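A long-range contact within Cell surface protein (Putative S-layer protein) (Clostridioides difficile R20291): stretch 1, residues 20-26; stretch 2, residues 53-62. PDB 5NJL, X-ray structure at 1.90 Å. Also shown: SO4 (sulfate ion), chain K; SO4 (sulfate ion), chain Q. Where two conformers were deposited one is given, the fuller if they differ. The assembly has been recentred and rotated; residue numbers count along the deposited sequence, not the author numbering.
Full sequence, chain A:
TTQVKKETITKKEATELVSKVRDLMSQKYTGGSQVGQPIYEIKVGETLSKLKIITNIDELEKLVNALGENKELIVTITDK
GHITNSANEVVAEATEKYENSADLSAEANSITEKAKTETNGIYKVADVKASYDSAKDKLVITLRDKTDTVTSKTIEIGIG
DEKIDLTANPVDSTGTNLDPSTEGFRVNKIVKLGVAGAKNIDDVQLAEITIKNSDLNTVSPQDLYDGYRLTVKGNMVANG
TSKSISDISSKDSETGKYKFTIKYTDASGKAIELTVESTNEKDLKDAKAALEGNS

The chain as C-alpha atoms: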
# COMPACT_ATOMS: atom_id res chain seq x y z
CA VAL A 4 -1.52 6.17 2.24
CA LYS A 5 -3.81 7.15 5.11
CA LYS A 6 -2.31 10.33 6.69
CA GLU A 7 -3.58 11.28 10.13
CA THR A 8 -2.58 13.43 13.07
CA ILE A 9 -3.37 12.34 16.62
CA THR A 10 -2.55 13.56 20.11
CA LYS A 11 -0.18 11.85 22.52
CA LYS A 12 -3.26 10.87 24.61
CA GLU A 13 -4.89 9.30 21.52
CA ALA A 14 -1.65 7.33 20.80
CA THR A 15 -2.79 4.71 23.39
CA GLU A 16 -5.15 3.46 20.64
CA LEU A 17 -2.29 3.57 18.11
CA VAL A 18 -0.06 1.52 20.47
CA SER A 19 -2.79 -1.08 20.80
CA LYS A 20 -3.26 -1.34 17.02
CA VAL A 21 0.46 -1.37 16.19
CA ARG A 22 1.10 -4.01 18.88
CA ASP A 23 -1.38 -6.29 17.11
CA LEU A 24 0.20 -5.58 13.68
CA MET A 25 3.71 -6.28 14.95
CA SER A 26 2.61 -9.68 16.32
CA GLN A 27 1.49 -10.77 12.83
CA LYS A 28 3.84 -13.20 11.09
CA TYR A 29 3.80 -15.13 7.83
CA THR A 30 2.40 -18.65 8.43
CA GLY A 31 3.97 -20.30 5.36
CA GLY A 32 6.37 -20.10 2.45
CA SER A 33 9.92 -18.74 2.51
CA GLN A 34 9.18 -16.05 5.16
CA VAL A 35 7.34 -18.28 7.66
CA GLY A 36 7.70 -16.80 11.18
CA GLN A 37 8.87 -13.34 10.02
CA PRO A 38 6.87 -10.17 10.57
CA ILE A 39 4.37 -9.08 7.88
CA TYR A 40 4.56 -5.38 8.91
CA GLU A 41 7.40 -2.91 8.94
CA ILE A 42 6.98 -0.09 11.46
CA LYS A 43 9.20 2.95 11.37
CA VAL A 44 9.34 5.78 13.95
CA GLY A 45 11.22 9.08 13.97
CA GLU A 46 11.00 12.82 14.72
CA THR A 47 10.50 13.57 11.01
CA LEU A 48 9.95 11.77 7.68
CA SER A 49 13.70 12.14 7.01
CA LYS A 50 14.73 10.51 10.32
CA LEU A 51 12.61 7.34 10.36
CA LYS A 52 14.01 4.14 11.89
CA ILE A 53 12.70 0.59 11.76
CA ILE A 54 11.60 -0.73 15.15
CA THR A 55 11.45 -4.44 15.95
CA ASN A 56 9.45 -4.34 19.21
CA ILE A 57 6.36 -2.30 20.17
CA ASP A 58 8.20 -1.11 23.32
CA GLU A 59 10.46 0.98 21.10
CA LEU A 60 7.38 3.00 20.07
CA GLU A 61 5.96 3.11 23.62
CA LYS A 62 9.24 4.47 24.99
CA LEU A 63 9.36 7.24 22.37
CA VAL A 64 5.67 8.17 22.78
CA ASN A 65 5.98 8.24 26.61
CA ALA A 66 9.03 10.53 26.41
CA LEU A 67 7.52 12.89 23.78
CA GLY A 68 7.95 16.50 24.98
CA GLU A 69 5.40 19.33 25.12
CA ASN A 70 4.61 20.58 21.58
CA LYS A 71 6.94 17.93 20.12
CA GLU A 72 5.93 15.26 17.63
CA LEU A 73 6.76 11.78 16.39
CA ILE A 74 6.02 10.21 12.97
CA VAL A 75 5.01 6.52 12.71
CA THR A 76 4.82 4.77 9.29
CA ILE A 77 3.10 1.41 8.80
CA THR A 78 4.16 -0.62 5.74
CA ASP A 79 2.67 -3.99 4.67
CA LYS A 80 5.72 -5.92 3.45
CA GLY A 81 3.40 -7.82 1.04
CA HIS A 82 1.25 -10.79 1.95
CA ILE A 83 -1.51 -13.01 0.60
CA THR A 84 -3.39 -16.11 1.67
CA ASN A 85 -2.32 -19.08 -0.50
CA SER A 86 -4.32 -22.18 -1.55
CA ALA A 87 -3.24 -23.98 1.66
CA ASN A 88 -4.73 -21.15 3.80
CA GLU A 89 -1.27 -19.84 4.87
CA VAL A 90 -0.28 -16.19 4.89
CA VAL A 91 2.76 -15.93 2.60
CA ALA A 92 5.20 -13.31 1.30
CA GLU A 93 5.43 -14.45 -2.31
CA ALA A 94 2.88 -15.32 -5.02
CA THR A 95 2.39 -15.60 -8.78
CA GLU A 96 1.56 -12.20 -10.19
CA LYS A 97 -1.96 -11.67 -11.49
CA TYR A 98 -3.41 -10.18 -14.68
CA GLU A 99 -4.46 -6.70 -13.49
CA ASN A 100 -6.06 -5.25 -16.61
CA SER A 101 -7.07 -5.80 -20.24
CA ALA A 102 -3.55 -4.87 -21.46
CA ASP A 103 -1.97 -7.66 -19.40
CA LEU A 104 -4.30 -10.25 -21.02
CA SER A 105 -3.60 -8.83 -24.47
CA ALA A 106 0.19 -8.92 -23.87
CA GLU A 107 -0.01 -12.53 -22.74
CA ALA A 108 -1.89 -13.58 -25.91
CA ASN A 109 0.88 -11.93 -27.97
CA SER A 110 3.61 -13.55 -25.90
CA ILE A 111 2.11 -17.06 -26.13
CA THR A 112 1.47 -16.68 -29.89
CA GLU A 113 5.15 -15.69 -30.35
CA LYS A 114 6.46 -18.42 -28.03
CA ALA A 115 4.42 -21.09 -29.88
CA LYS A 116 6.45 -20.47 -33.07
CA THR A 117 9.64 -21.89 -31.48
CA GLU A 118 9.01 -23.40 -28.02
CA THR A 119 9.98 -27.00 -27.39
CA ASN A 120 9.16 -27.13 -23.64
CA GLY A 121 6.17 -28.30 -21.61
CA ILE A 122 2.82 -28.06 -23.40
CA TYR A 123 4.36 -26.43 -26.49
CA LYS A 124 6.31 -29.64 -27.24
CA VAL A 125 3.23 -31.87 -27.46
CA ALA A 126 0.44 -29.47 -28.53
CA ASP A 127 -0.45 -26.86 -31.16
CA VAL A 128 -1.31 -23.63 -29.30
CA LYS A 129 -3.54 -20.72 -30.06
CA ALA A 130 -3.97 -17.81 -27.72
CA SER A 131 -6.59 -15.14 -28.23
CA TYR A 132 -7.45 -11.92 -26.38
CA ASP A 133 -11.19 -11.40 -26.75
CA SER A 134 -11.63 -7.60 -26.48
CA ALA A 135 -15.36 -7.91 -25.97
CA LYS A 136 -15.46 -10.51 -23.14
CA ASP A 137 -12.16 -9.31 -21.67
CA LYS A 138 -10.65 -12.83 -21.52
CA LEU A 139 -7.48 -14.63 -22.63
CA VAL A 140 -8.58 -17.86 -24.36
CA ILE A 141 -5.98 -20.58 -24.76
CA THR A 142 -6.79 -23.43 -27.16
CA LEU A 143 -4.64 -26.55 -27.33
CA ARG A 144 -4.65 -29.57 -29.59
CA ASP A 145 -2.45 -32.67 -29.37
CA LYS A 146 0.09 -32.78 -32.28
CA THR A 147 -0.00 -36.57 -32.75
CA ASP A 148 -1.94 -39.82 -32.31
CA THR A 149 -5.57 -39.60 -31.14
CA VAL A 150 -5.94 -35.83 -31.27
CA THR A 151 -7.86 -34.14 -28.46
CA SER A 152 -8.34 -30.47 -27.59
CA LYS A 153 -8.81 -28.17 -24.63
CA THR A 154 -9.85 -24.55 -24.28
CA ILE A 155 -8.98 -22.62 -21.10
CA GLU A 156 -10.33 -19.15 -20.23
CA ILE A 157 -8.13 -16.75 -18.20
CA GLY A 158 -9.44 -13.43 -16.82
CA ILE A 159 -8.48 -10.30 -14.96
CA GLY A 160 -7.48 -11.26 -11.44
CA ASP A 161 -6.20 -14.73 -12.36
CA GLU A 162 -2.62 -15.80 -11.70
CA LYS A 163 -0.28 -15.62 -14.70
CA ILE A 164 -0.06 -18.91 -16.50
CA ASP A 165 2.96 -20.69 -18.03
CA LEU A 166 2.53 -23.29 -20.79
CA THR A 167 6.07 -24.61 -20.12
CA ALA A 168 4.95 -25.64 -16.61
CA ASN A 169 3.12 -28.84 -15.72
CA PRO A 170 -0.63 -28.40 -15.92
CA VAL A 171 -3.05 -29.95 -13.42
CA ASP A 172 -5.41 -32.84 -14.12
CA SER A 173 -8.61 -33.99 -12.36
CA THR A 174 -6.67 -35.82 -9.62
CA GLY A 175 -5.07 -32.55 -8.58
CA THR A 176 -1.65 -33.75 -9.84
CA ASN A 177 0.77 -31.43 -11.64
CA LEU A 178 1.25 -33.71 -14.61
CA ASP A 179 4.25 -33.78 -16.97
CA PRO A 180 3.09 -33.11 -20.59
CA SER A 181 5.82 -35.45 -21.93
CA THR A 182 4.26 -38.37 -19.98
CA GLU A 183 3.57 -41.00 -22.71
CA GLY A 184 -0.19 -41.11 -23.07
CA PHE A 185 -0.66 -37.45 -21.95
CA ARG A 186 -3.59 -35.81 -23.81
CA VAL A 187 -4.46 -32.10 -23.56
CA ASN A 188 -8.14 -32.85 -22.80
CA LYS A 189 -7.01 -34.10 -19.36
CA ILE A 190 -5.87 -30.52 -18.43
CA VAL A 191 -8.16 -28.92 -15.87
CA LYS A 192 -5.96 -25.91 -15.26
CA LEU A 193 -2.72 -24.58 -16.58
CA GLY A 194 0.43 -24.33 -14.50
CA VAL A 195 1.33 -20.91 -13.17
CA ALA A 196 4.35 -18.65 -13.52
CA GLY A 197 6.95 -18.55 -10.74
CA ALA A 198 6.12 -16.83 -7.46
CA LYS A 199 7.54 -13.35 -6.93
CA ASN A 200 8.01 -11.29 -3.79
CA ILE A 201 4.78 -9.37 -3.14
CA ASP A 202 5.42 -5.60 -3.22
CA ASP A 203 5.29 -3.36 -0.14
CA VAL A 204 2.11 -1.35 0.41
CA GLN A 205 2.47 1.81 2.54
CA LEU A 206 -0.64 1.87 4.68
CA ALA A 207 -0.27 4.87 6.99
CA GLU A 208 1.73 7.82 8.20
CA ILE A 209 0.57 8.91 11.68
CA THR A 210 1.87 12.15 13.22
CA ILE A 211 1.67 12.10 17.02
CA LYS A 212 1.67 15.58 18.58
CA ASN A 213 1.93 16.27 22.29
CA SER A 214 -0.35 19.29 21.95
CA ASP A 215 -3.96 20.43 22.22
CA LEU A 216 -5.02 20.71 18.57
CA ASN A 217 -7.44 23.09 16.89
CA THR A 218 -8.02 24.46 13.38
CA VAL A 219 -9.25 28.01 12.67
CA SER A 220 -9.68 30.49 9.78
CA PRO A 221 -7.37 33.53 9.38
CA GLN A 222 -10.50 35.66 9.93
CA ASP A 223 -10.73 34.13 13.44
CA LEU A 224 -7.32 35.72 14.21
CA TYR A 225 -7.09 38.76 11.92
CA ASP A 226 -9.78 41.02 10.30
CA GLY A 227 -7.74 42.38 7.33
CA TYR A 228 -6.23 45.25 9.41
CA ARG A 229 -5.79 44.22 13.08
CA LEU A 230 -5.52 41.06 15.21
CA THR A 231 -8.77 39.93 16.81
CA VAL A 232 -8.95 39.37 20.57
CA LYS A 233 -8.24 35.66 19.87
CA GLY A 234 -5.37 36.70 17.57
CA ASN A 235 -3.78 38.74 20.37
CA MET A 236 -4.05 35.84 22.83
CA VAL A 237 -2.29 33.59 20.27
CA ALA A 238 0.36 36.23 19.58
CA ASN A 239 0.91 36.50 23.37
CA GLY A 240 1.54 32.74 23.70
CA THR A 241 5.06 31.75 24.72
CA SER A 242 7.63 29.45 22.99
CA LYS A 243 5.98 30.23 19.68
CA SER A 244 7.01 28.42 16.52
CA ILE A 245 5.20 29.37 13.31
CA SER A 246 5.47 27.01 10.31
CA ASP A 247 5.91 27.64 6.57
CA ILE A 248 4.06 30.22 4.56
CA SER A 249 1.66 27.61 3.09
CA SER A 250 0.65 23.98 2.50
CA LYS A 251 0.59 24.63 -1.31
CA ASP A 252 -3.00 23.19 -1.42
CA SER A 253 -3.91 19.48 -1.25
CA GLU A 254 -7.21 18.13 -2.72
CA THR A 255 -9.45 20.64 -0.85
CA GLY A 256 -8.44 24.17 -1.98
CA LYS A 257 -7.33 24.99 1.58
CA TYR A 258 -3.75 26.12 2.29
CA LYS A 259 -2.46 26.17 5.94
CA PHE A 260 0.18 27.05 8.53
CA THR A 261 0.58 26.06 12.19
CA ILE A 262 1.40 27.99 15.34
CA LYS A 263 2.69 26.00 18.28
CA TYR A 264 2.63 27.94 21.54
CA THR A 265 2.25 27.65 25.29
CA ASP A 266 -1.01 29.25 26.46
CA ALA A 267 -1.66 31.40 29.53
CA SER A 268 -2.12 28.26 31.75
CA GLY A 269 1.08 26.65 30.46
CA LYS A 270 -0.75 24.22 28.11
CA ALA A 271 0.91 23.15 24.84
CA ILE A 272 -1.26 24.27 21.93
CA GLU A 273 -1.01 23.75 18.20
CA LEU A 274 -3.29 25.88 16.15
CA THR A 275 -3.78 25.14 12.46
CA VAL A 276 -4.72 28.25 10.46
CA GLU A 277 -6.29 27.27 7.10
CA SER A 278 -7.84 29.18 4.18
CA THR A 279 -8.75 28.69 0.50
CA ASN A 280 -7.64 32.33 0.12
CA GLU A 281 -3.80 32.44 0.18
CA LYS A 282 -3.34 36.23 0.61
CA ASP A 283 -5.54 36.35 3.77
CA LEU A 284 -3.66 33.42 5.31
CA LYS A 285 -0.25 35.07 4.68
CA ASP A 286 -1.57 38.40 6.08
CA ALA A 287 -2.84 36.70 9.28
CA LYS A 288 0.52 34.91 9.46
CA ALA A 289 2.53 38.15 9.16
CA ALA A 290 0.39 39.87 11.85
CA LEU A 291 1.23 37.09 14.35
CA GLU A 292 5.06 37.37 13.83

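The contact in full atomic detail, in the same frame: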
# COMPACT_ATOMS: atom_id res chain seq x y z
N LYS A 20 -3.17 -0.86 18.41
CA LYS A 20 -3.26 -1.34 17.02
C LYS A 20 -1.92 -1.80 16.47
O LYS A 20 -1.84 -2.86 15.86
CB LYS A 20 -3.87 -0.27 16.11
CG LYS A 20 -5.35 -0.03 16.40
CD LYS A 20 -5.99 0.91 15.37
CE LYS A 20 -7.52 0.89 15.43
NZ LYS A 20 -8.02 1.83 16.47
N VAL A 21 -0.87 -1.02 16.69
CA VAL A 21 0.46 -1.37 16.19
C VAL A 21 1.02 -2.62 16.89
O VAL A 21 1.70 -3.45 16.26
CB VAL A 21 1.43 -0.20 16.29
CG1 VAL A 21 2.84 -0.58 15.87
CG2 VAL A 21 0.94 0.94 15.42
N ARG A 22 0.71 -2.79 18.17
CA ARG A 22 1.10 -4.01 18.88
C ARG A 22 0.54 -5.24 18.17
O ARG A 22 1.28 -6.23 17.93
CB ARG A 22 0.65 -3.98 20.36
CG ARG A 22 0.91 -5.28 21.13
CD ARG A 22 0.26 -5.34 22.52
NE ARG A 22 0.82 -4.35 23.47
CZ ARG A 22 0.16 -3.29 23.98
NH1 ARG A 22 0.77 -2.46 24.80
NH2 ARG A 22 -1.11 -3.04 23.67
N ASP A 23 -0.75 -5.17 17.81
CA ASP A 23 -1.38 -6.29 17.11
C ASP A 23 -0.77 -6.53 15.72
O ASP A 23 -0.53 -7.69 15.35
CB ASP A 23 -2.91 -6.12 17.07
CG ASP A 23 -3.56 -6.19 18.47
OD1 ASP A 23 -2.93 -6.71 19.42
OD2 ASP A 23 -4.71 -5.73 18.60
N LEU A 24 -0.46 -5.46 14.98
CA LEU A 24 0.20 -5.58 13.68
C LEU A 24 1.57 -6.21 13.79
O LEU A 24 1.93 -7.05 12.97
CB LEU A 24 0.38 -4.22 13.01
CG LEU A 24 -0.91 -3.50 12.57
CD1 LEU A 24 -0.51 -2.18 11.98
CD2 LEU A 24 -1.75 -4.32 11.58
N MET A 25 2.33 -5.79 14.80
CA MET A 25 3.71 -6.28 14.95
C MET A 25 3.76 -7.75 15.37
O MET A 25 4.77 -8.41 15.15
CB MET A 25 4.50 -5.41 15.94
CG MET A 25 4.77 -4.01 15.42
SD MET A 25 5.78 -2.98 16.50
CE MET A 25 7.44 -3.54 16.11
N SER A 26 2.68 -8.27 15.94
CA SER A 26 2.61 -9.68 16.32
C SER A 26 2.30 -10.56 15.11
O SER A 26 2.37 -11.79 15.24
CB SER A 26 1.59 -9.91 17.44
OG SER A 26 0.27 -9.66 16.98
N ILE A 53 13.44 1.82 11.56
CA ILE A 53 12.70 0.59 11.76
C ILE A 53 12.77 0.21 13.23
O ILE A 53 13.82 0.27 13.83
CB ILE A 53 13.25 -0.58 10.88
CG1 ILE A 53 13.06 -0.27 9.38
CG2 ILE A 53 12.54 -1.89 11.22
CD1 ILE A 53 14.03 -1.02 8.47
N ILE A 54 11.63 -0.15 13.81
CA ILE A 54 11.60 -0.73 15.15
C ILE A 54 11.26 -2.18 15.03
O ILE A 54 10.56 -2.56 14.09
CB ILE A 54 10.60 -0.00 16.09
CG1 ILE A 54 9.14 -0.13 15.62
CG2 ILE A 54 11.00 1.46 16.17
CD1 ILE A 54 8.13 0.35 16.64
N THR A 55 11.75 -3.01 15.95
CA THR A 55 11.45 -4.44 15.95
C THR A 55 10.59 -4.92 17.09
O THR A 55 10.15 -6.09 17.07
CB THR A 55 12.75 -5.26 15.96
OG1 THR A 55 13.56 -4.87 17.09
CG2 THR A 55 13.51 -5.01 14.65
N ASN A 56 10.32 -4.04 18.07
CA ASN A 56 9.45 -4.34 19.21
C ASN A 56 8.57 -3.11 19.47
O ASN A 56 9.04 -1.98 19.38
CB ASN A 56 10.25 -4.65 20.49
CG ASN A 56 9.39 -5.28 21.60
OD1 ASN A 56 8.61 -4.61 22.32
ND2 ASN A 56 9.54 -6.60 21.76
N ILE A 57 7.32 -3.35 19.81
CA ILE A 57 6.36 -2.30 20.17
C ILE A 57 6.85 -1.39 21.31
O ILE A 57 6.53 -0.19 21.33
CB ILE A 57 4.97 -2.91 20.49
CG1 ILE A 57 3.90 -1.83 20.67
CG2 ILE A 57 5.00 -3.86 21.68
CD1 ILE A 57 3.66 -0.97 19.45
N ASP A 58 7.65 -1.92 22.24
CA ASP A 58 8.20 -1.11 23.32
C ASP A 58 9.07 0.03 22.81
O ASP A 58 9.12 1.09 23.44
CB ASP A 58 8.98 -1.91 24.38
CG ASP A 58 9.47 -1.01 25.51
OD1 ASP A 58 8.60 -0.44 26.21
OD2 ASP A 58 10.69 -0.78 25.63
N GLU A 59 9.70 -0.12 21.65
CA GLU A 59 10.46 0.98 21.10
C GLU A 59 9.57 2.20 20.82
O GLU A 59 9.99 3.34 21.05
CB GLU A 59 11.21 0.58 19.83
CG GLU A 59 12.31 -0.43 20.07
CD GLU A 59 12.99 -0.80 18.77
OE1 GLU A 59 13.67 0.07 18.19
OE2 GLU A 59 12.82 -1.95 18.34
N LEU A 60 8.36 1.94 20.32
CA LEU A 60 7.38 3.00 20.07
C LEU A 60 6.85 3.55 21.39
O LEU A 60 6.76 4.76 21.56
CB LEU A 60 6.23 2.51 19.19
CG LEU A 60 5.05 3.47 19.03
CD1 LEU A 60 5.50 4.73 18.34
CD2 LEU A 60 3.95 2.77 18.25
N GLU A 61 6.46 2.67 22.30
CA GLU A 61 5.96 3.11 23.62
C GLU A 61 6.95 4.01 24.35
O GLU A 61 6.56 5.05 24.87
CB GLU A 61 5.58 1.94 24.49
CG GLU A 61 4.38 1.20 23.98
CD GLU A 61 4.14 -0.10 24.71
OE1 GLU A 61 4.84 -1.13 24.43
OE2 GLU A 61 3.22 -0.09 25.56
N LYS A 62 8.22 3.63 24.36
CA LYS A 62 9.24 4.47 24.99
C LYS A 62 9.32 5.89 24.39
O LYS A 62 9.45 6.88 25.12
CB LYS A 62 10.62 3.81 24.92
CG LYS A 62 11.65 4.46 25.83
CD LYS A 62 12.99 3.73 25.78
CE LYS A 62 14.05 4.54 26.53
NZ LYS A 62 15.40 3.91 26.44
S SO4 K . 16.75 1.52 9.76
O1 SO4 K . 17.44 2.51 10.62
O2 SO4 K . 16.81 0.17 10.38
O3 SO4 K . 15.35 1.92 9.58
O4 SO4 K . 17.39 1.46 8.43
S SO4 Q . 14.02 -7.62 18.93
O1 SO4 Q . 15.10 -6.67 18.59
O2 SO4 Q . 14.55 -8.64 19.86
O3 SO4 Q . 12.90 -6.91 19.57
O4 SO4 Q . 13.56 -8.30 17.70

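The helix through residues 20-25 runs nearly antiparallel to the helix of residues 57-62, their N-to-C directions 160° apart and their axes approaching to 10.2 Å. The backbones come nearest at Arg-22 and Ile-57, whose CA atoms lie 5.7 Å apart, and no hydrogen bond crosses between the stretches: apart from one ion pair, the contact rests on shape.

Ile-57 supplies the central bump. Its CD1 enters the space between Val-21 and Arg-22, 3.7 Å from Val-21 CG1 and 3.7 Å from Arg-22 N, thus packing against the backbone as well as a side chain. Val-21 CG1 also reaches Leu-60 CD2 at 4.3 Å, one helical turn further on.

Met-25, one turn beyond Val-21, fills the hollow where the second stretch turns from strand into helix. Its CE lies 3.8 Å from Ile-54 CG1 and 3.5 Å from Asn-56 N, while SD sits 4.1 Å from Ile-57 CB. That turn is braced from within: Glu-59 OE2 accepts from Thr-55 N (2.8 Å), and Asn-56 OD1 caps the helix by accepting from Asp-58 N (2.9 Å).

At the exposed margin, the Arg-22 side chain, t at chi1 and chi2 and bent to m at chi3, brings NH1 to 3.5 Å from Glu-61 OE2, a salt bridge that pairs opposite charges beside the apolar contacts.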